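Putative dehydrogenase (Amycolatopsis orientalis, PDB 5A9T) catalyses the reduction of imines to amines, with NADPH as the probable source of hydride. Local coordinates at residues A21-D26 against A126-P131; D30-N35 against V56-A61. All coordinates share one frame; numbering follows the deposited sequence. Where two conformers were deposited one is given.

How the interactions relate
Both contacts belong to the nucleotide-binding half of the enzyme, and strand 30-34 with helix 15-26 ties them together: L24 and L25 of the helix pack on V31 of the strand, and A21 packs on V33. Interaction 1 joins another flank of that helix to the loop 126-131 in a small, mostly buried and wholly apolar touch, with exposed G129 at its margin. Interaction 2 lies on the other face of the sheet, where 30-35 meets segment 56-61 on helix 55-60 in a larger, partly buried contact that mixes methyl packing with a hydroxyl. In both, the segments meet by van der Waals contact, while hydrogen bonds run to neighbouring elements.

Interaction 1: A21-D26 against A126-P131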
ATOM      1  N   ALA A  21      -0.376   1.642 -31.470  1.00 15.62           N
ATOM      2  CA  ALA A  21      -0.827   1.861 -32.789  1.00 16.98           C
ATOM      3  C   ALA A  21      -2.314   1.516 -32.993  1.00 17.32           C
ATOM      4  O   ALA A  21      -3.034   2.279 -33.598  1.00 17.85           O
ATOM      5  CB  ALA A  21       0.021   1.034 -33.736  1.00 18.93           C
ATOM      6  N   ALA A  22      -2.769   0.420 -32.384  1.00 18.43           N
ATOM      7  CA  ALA A  22      -4.150   0.056 -32.430  1.00 20.17           C
ATOM      8  C   ALA A  22      -5.074   1.070 -31.818  1.00 20.83           C
ATOM      9  O   ALA A  22      -6.083   1.429 -32.395  1.00 22.57           O
ATOM     10  CB  ALA A  22      -4.377  -1.298 -31.811  1.00 22.28           C
ATOM     11  N   ALA A  23      -4.643   1.657 -30.663  1.00 17.56           N
ATOM     12  CA  ALA A  23      -5.414   2.684 -30.044  1.00 20.03           C
ATOM     13  C   ALA A  23      -5.507   3.901 -30.927  1.00 17.73           C
ATOM     14  O   ALA A  23      -6.526   4.582 -31.004  1.00 20.90           O
ATOM     15  CB  ALA A  23      -4.841   2.968 -28.672  1.00 19.00           C
ATOM     16  N   LEU A  24      -4.409   4.321 -31.570  1.00 18.60           N
ATOM     17  CA  LEU A  24      -4.454   5.476 -32.428  1.00 16.69           C
ATOM     18  C   LEU A  24      -5.313   5.285 -33.692  1.00 17.93           C
ATOM     19  O   LEU A  24      -6.039   6.160 -34.083  1.00 19.56           O
ATOM     20  CB  LEU A  24      -3.011   5.888 -32.797  1.00 17.64           C
ATOM     21  CG  LEU A  24      -2.136   6.342 -31.639  1.00 19.39           C
ATOM     22  CD1 LEU A  24      -0.711   6.361 -32.069  1.00 19.44           C
ATOM     23  CD2 LEU A  24      -2.573   7.752 -31.239  1.00 18.94           C
ATOM     24  N   LEU A  25      -5.297   4.084 -34.163  1.00 18.29           N
ATOM     25  CA  LEU A  25      -6.180   3.703 -35.280  1.00 20.54           C
ATOM     26  C   LEU A  25      -7.650   3.803 -34.885  1.00 21.91           C
ATOM     27  O   LEU A  25      -8.431   4.394 -35.671  1.00 23.43           O
ATOM     28  CB  LEU A  25      -5.852   2.286 -35.815  1.00 21.43           C
ATOM     29  CG  LEU A  25      -4.587   2.092 -36.570  1.00 19.73           C
ATOM     30  CD1 LEU A  25      -4.178   0.625 -36.731  1.00 22.80           C
ATOM     31  CD2 LEU A  25      -4.754   2.732 -37.933  1.00 21.32           C
ATOM     32  N   ASP A  26      -7.986   3.351 -33.697  1.00 24.53           N
ATOM     33  CA  ASP A  26      -9.359   3.383 -33.161  0.50 25.89           C
ATOM     34  C   ASP A  26      -9.846   4.823 -33.025  1.00 27.49           C
ATOM     35  O   ASP A  26     -11.046   5.102 -33.072  1.00 29.96           O
ATOM     36  CB  ASP A  26      -9.433   2.626 -31.823  0.50 25.16           C
ATOM     37  CG  ASP A  26      -9.385   1.115 -32.006  0.50 27.45           C
ATOM     38  OD1 ASP A  26      -9.564   0.660 -33.142  0.50 28.29           O
ATOM     39  OD2 ASP A  26      -9.260   0.388 -31.021  0.50 31.33           O
ATOM     40  N   ALA A 126      -3.016  -4.155 -22.848  1.00 20.48           N
ATOM     41  CA  ALA A 126      -4.463  -4.321 -23.084  1.00 21.18           C
ATOM     42  C   ALA A 126      -5.259  -3.244 -22.578  1.00 21.53           C
ATOM     43  O   ALA A 126      -6.420  -3.081 -22.966  1.00 25.34           O
ATOM     44  CB  ALA A 126      -4.984  -5.627 -22.457  1.00 24.16           C
ATOM     45  N   MET A 127      -4.727  -2.416 -21.650  1.00 19.68           N
ATOM     46  CA  MET A 127      -5.447  -1.328 -21.127  1.00 21.13           C
ATOM     47  C   MET A 127      -5.241   0.069 -21.847  1.00 18.76           C
ATOM     48  O   MET A 127      -5.952   1.042 -21.629  1.00 19.15           O
ATOM     49  CB  MET A 127      -5.164  -1.146 -19.656  1.00 23.64           C
ATOM     50  CG  MET A 127      -5.824  -2.265 -18.861  1.00 31.60           C
ATOM     51  SD  MET A 127      -5.639  -1.888 -17.133  1.00 52.95           S
ATOM     52  CE  MET A 127      -6.205  -0.188 -16.998  1.00 39.44           C
ATOM     53  N   VAL A 128      -4.242   0.053 -22.755  1.00 17.99           N
ATOM     54  CA  VAL A 128      -3.968   1.267 -23.507  1.00 19.83           C
ATOM     55  C   VAL A 128      -5.207   1.679 -24.284  1.00 19.16           C
ATOM     56  O   VAL A 128      -5.896   0.811 -24.893  1.00 22.42           O
ATOM     57  CB  VAL A 128      -2.730   1.081 -24.443  1.00 18.79           C
ATOM     58  CG1 VAL A 128      -2.649   2.300 -25.404  1.00 21.38           C
ATOM     59  CG2 VAL A 128      -1.446   0.803 -23.535  1.00 23.96           C
ATOM     60  N   GLY A 129      -5.591   2.943 -24.223  1.00 18.95           N
ATOM     61  CA  GLY A 129      -6.774   3.497 -24.872  1.00 21.72           C
ATOM     62  C   GLY A 129      -8.081   3.347 -24.141  1.00 25.49           C
ATOM     63  O   GLY A 129      -9.102   3.797 -24.667  1.00 29.11           O
ATOM     64  N   HIS A 130      -8.061   2.663 -23.001  1.00 22.03           N
ATOM     65  CA  HIS A 130      -9.243   2.383 -22.155  1.00 26.41           C
ATOM     66  C   HIS A 130      -9.287   3.197 -20.926  1.00 29.47           C
ATOM     67  O   HIS A 130      -8.268   3.793 -20.494  1.00 26.54           O
ATOM     68  CB  HIS A 130      -9.343   0.894 -21.875  1.00 30.13           C
ATOM     69  CG  HIS A 130      -9.502   0.060 -23.122  1.00 37.66           C
ATOM     70  ND1 HIS A 130     -10.682   0.014 -23.859  1.00 45.57           N
ATOM     71  CD2 HIS A 130      -8.638  -0.765 -23.761  1.00 37.62           C
ATOM     72  CE1 HIS A 130     -10.501  -0.746 -24.929  1.00 46.04           C
ATOM     73  NE2 HIS A 130      -9.277  -1.245 -24.885  1.00 38.40           N
ATOM     74  N   PRO A 131     -10.495   3.371 -20.335  1.00 26.88           N
ATOM     75  CA  PRO A 131     -10.599   4.154 -19.089  1.00 26.81           C
ATOM     76  C   PRO A 131      -9.714   3.504 -18.025  1.00 23.61           C
ATOM     77  O   PRO A 131      -9.585   2.264 -17.952  1.00 29.51           O
ATOM     78  CB  PRO A 131     -12.114   3.977 -18.711  1.00 30.22           C
ATOM     79  CG  PRO A 131     -12.753   3.815 -20.047  1.00 30.94           C
ATOM     80  CD  PRO A 131     -11.821   2.888 -20.801  1.00 31.42           C
TER
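A23 is the residue of the helical segment 21-26 that meets loop 126-131, and it does so with a single methyl group. A21, two positions earlier, faces another way and lines the sheet, on V10 of strand 7-11. At A23 the CB is directed at the loop and finds two neighbours. The first is one branch of a valine: A23 CB lies 4.0 Å from V128 CG1, a plain methyl-to-methyl contact. V128 presents this branch because CG1 stands anti to its own backbone N (chi1 170°). The second neighbour is backbone, for A23 CB is 4.3 Å from G129 CA, so the helix comes up against the main chain of the loop itself. That close approach belongs to a type II beta turn from M127 to H130, closed by H130 N to M127 O at 3.0 Å, in which G129 takes the third position with a positive phi of 84°. Next along, L24 turns from the turn toward V8 and V10 of the sheet, and it also touches L154, whose backbone hydrogen-bonds with that of G129. V128 further packs on M16 and L20, earlier in the same helix. M16 and G17 bind NADP(+), and the turn packs against the flank of this helix, the helix of the glycine-rich strand-turn-helix motif of a Rossmann fold.

Interaction 2: D30-N35 against V56-A61; sequences DVTVWN and VDAVSA
W34 and T32, alternate residues of strand 30-34, meet the small side chains A58 and A61 of the facing segment 56-61. The apolar part of the contact centres on A58, whose methyl points at the strand. Its CB lies 3.8 Å from W34 CB, so the tryptophan touches with its methylene, while the indole, with CG anti to the backbone N (chi1 174°), reaches past the alanine at an oblique angle. T32 adds its methyl: T32 CG2 is 4.1 Å from A58 CA, and it stands equally far from A61 CB. With chi1 at -55°, T32 OG1 lies beside the backbone N and CG2 is anti to it, and both reach segment 56-61. The hydroxyl makes the polar-to-apolar contact of the set, with T32 OG1 3.5 Å from A61 CB, a van der Waals touch.

Hydrogen bonds act within segment 56-61 and around it. V56 O receives S60 N at 2.8 Å; a second bond to it, from S60 OG, is doubtful because that side chain was modelled in two conformers. A58 O accepts from T9 OG1, which fastens this helix to strand 7-11, and a weak bond from A61 N adds to it.

Just past the strand, N35 and R36 bind NADP(+). Strand 30-34 itself runs parallel between strands 50-51 and 7-11. T32 and W34 are turned to helix 55-60, part of the crossover from strand 50-51 to strand 64-67, whereas V31 and V33, the intervening residues of the alternation, are turned to helix 15-26 on the other face.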
ATOM      1  N   ASP A  30      -4.344   8.640 -39.106  1.00 20.24           N
ATOM      2  CA  ASP A  30      -3.599   8.006 -40.225  1.00 21.29           C
ATOM      3  C   ASP A  30      -2.286   7.483 -39.675  1.00 19.81           C
ATOM      4  O   ASP A  30      -1.360   8.267 -39.506  1.00 19.72           O
ATOM      5  CB  ASP A  30      -3.374   8.997 -41.400  1.00 22.97           C
ATOM      6  CG  ASP A  30      -4.639   9.232 -42.272  1.00 31.46           C
ATOM      7  OD1 ASP A  30      -5.649   8.483 -42.158  1.00 32.48           O
ATOM      8  OD2 ASP A  30      -4.609  10.262 -42.989  1.00 33.30           O
ATOM      9  N   VAL A  31      -2.249   6.186 -39.384  1.00 16.96           N
ATOM     10  CA  VAL A  31      -1.133   5.626 -38.630  1.00 17.39           C
ATOM     11  C   VAL A  31      -0.188   4.973 -39.594  1.00 20.16           C
ATOM     12  O   VAL A  31      -0.565   3.972 -40.303  1.00 20.09           O
ATOM     13  CB  VAL A  31      -1.568   4.697 -37.510  1.00 19.50           C
ATOM     14  CG1 VAL A  31      -0.371   4.115 -36.746  1.00 20.28           C
ATOM     15  CG2 VAL A  31      -2.542   5.456 -36.586  1.00 19.61           C
ATOM     16  N   THR A  32       1.057   5.401 -39.558  1.00 16.48           N
ATOM     17  CA  THR A  32       2.198   4.699 -40.190  1.00 14.26           C
ATOM     18  C   THR A  32       2.963   3.897 -39.185  1.00 15.78           C
ATOM     19  O   THR A  32       3.277   4.402 -38.095  1.00 17.25           O
ATOM     20  CB  THR A  32       3.090   5.649 -40.930  1.00 16.16           C
ATOM     21  OG1 THR A  32       2.351   6.415 -41.889  1.00 18.04           O
ATOM     22  CG2 THR A  32       4.317   5.027 -41.539  1.00 18.40           C
ATOM     23  N   VAL A  33       3.285   2.629 -39.480  1.00 16.01           N
ATOM     24  CA  VAL A  33       3.975   1.774 -38.528  1.00 16.74           C
ATOM     25  C   VAL A  33       5.282   1.272 -39.042  1.00 17.18           C
ATOM     26  O   VAL A  33       5.438   1.047 -40.268  1.00 18.56           O
ATOM     27  CB  VAL A  33       3.104   0.609 -38.022  1.00 18.51           C
ATOM     28  CG1 VAL A  33       1.883   1.110 -37.363  1.00 18.72           C
ATOM     29  CG2 VAL A  33       2.698  -0.313 -39.173  1.00 21.11           C
ATOM     30  N   TRP A  34       6.244   1.124 -38.149  1.00 15.66           N
ATOM     31  CA  TRP A  34       7.618   0.650 -38.497  1.00 15.95           C
ATOM     32  C   TRP A  34       8.069  -0.244 -37.380  1.00 18.49           C
ATOM     33  O   TRP A  34       7.786  -0.031 -36.187  1.00 18.49           O
ATOM     34  CB  TRP A  34       8.599   1.761 -38.710  1.00 18.34           C
ATOM     35  CG  TRP A  34      10.021   1.363 -38.921  1.00 16.50           C
ATOM     36  CD1 TRP A  34      10.620   1.124 -40.131  1.00 19.61           C
ATOM     37  CD2 TRP A  34      11.022   1.102 -37.933  1.00 16.87           C
ATOM     38  NE1 TRP A  34      11.963   0.796 -39.931  1.00 21.47           N
ATOM     39  CE2 TRP A  34      12.201   0.710 -38.596  1.00 19.18           C
ATOM     40  CE3 TRP A  34      11.019   1.051 -36.538  1.00 17.41           C
ATOM     41  CZ2 TRP A  34      13.394   0.456 -37.914  1.00 20.67           C
ATOM     42  CZ3 TRP A  34      12.212   0.809 -35.896  1.00 19.76           C
ATOM     43  CH2 TRP A  34      13.348   0.453 -36.559  1.00 19.07           C
ATOM     44  N   ASN A  35       8.760  -1.290 -37.782  1.00 19.58           N
ATOM     45  CA  ASN A  35       9.429  -2.170 -36.866  1.00 19.20           C
ATOM     46  C   ASN A  35      10.727  -2.647 -37.467  1.00 22.36           C
ATOM     47  O   ASN A  35      10.780  -2.839 -38.666  1.00 23.55           O
ATOM     48  CB  ASN A  35       8.519  -3.337 -36.477  1.00 18.63           C
ATOM     49  CG  ASN A  35       9.043  -4.120 -35.291  1.00 20.19           C
ATOM     50  OD1 ASN A  35       9.398  -5.377 -35.456  1.00 27.65           O
ATOM     51  ND2 ASN A  35       9.083  -3.569 -34.152  1.00 17.12           N
ATOM     52  N   VAL A  56      13.313   6.046 -42.678  1.00 19.15           N
ATOM     53  CA  VAL A  56      13.214   7.375 -43.154  1.00 19.10           C
ATOM     54  C   VAL A  56      11.779   7.661 -43.640  1.00 18.47           C
ATOM     55  O   VAL A  56      11.201   8.769 -43.414  1.00 18.61           O
ATOM     56  CB  VAL A  56      14.251   7.597 -44.276  1.00 22.59           C
ATOM     57  CG1 VAL A  56      14.076   8.983 -44.910  1.00 26.16           C
ATOM     58  CG2 VAL A  56      15.690   7.492 -43.743  1.00 25.29           C
ATOM     59  N   ASP A  57      11.186   6.725 -44.363  1.00 19.63           N
ATOM     60  CA  ASP A  57       9.828   6.925 -44.800  0.70 20.02           C
ATOM     61  C   ASP A  57       8.861   6.980 -43.621  1.00 19.10           C
ATOM     62  O   ASP A  57       7.929   7.785 -43.596  1.00 20.07           O
ATOM     63  CB  ASP A  57       9.410   5.831 -45.772  0.70 21.91           C
ATOM     64  CG  ASP A  57      10.242   5.812 -47.076  0.70 24.62           C
ATOM     65  OD1 ASP A  57      10.677   6.873 -47.588  0.70 28.74           O
ATOM     66  OD2 ASP A  57      10.431   4.672 -47.586  0.70 27.41           O
ATOM     67  N   ALA A  58       9.065   6.154 -42.592  1.00 16.94           N
ATOM     68  CA  ALA A  58       8.194   6.209 -41.443  1.00 17.01           C
ATOM     69  C   ALA A  58       8.273   7.562 -40.731  1.00 17.18           C
ATOM     70  O   ALA A  58       7.272   8.152 -40.413  1.00 16.74           O
ATOM     71  CB  ALA A  58       8.573   5.143 -40.451  1.00 19.08           C
ATOM     72  N   VAL A  59       9.486   8.027 -40.513  1.00 15.82           N
ATOM     73  CA  VAL A  59       9.702   9.356 -39.877  1.00 16.54           C
ATOM     74  C   VAL A  59       9.072  10.461 -40.745  1.00 16.74           C
ATOM     75  O   VAL A  59       8.470  11.458 -40.201  1.00 16.58           O
ATOM     76  CB  VAL A  59      11.227   9.571 -39.679  1.00 17.73           C
ATOM     77  CG1 VAL A  59      11.612  10.998 -39.348  1.00 21.32           C
ATOM     78  CG2 VAL A  59      11.675   8.663 -38.515  1.00 18.45           C
ATOM     79  N   SER A  60       9.276  10.380 -42.072  1.00 15.84           N
ATOM     80  CA  SER A  60       8.808  11.453 -42.952  0.50 15.22           C
ATOM     81  C   SER A  60       7.279  11.528 -43.080  1.00 15.78           C
ATOM     82  O   SER A  60       6.726  12.515 -43.598  1.00 17.12           O
ATOM     83  CB  SER A  60       9.478  11.310 -44.348  0.50 15.20           C
ATOM     84  OG  SER A  60      10.879  11.369 -44.282  0.50 12.88           O
ATOM     85  N   ALA A  61       6.538  10.486 -42.639  1.00 16.38           N
ATOM     86  CA  ALA A  61       5.094  10.389 -42.806  1.00 17.64           C
ATOM     87  C   ALA A  61       4.324  11.328 -41.882  1.00 15.15           C
ATOM     88  O   ALA A  61       3.158  11.650 -42.126  1.00 17.12           O
ATOM     89  CB  ALA A  61       4.584   8.969 -42.586  1.00 19.53           C
TER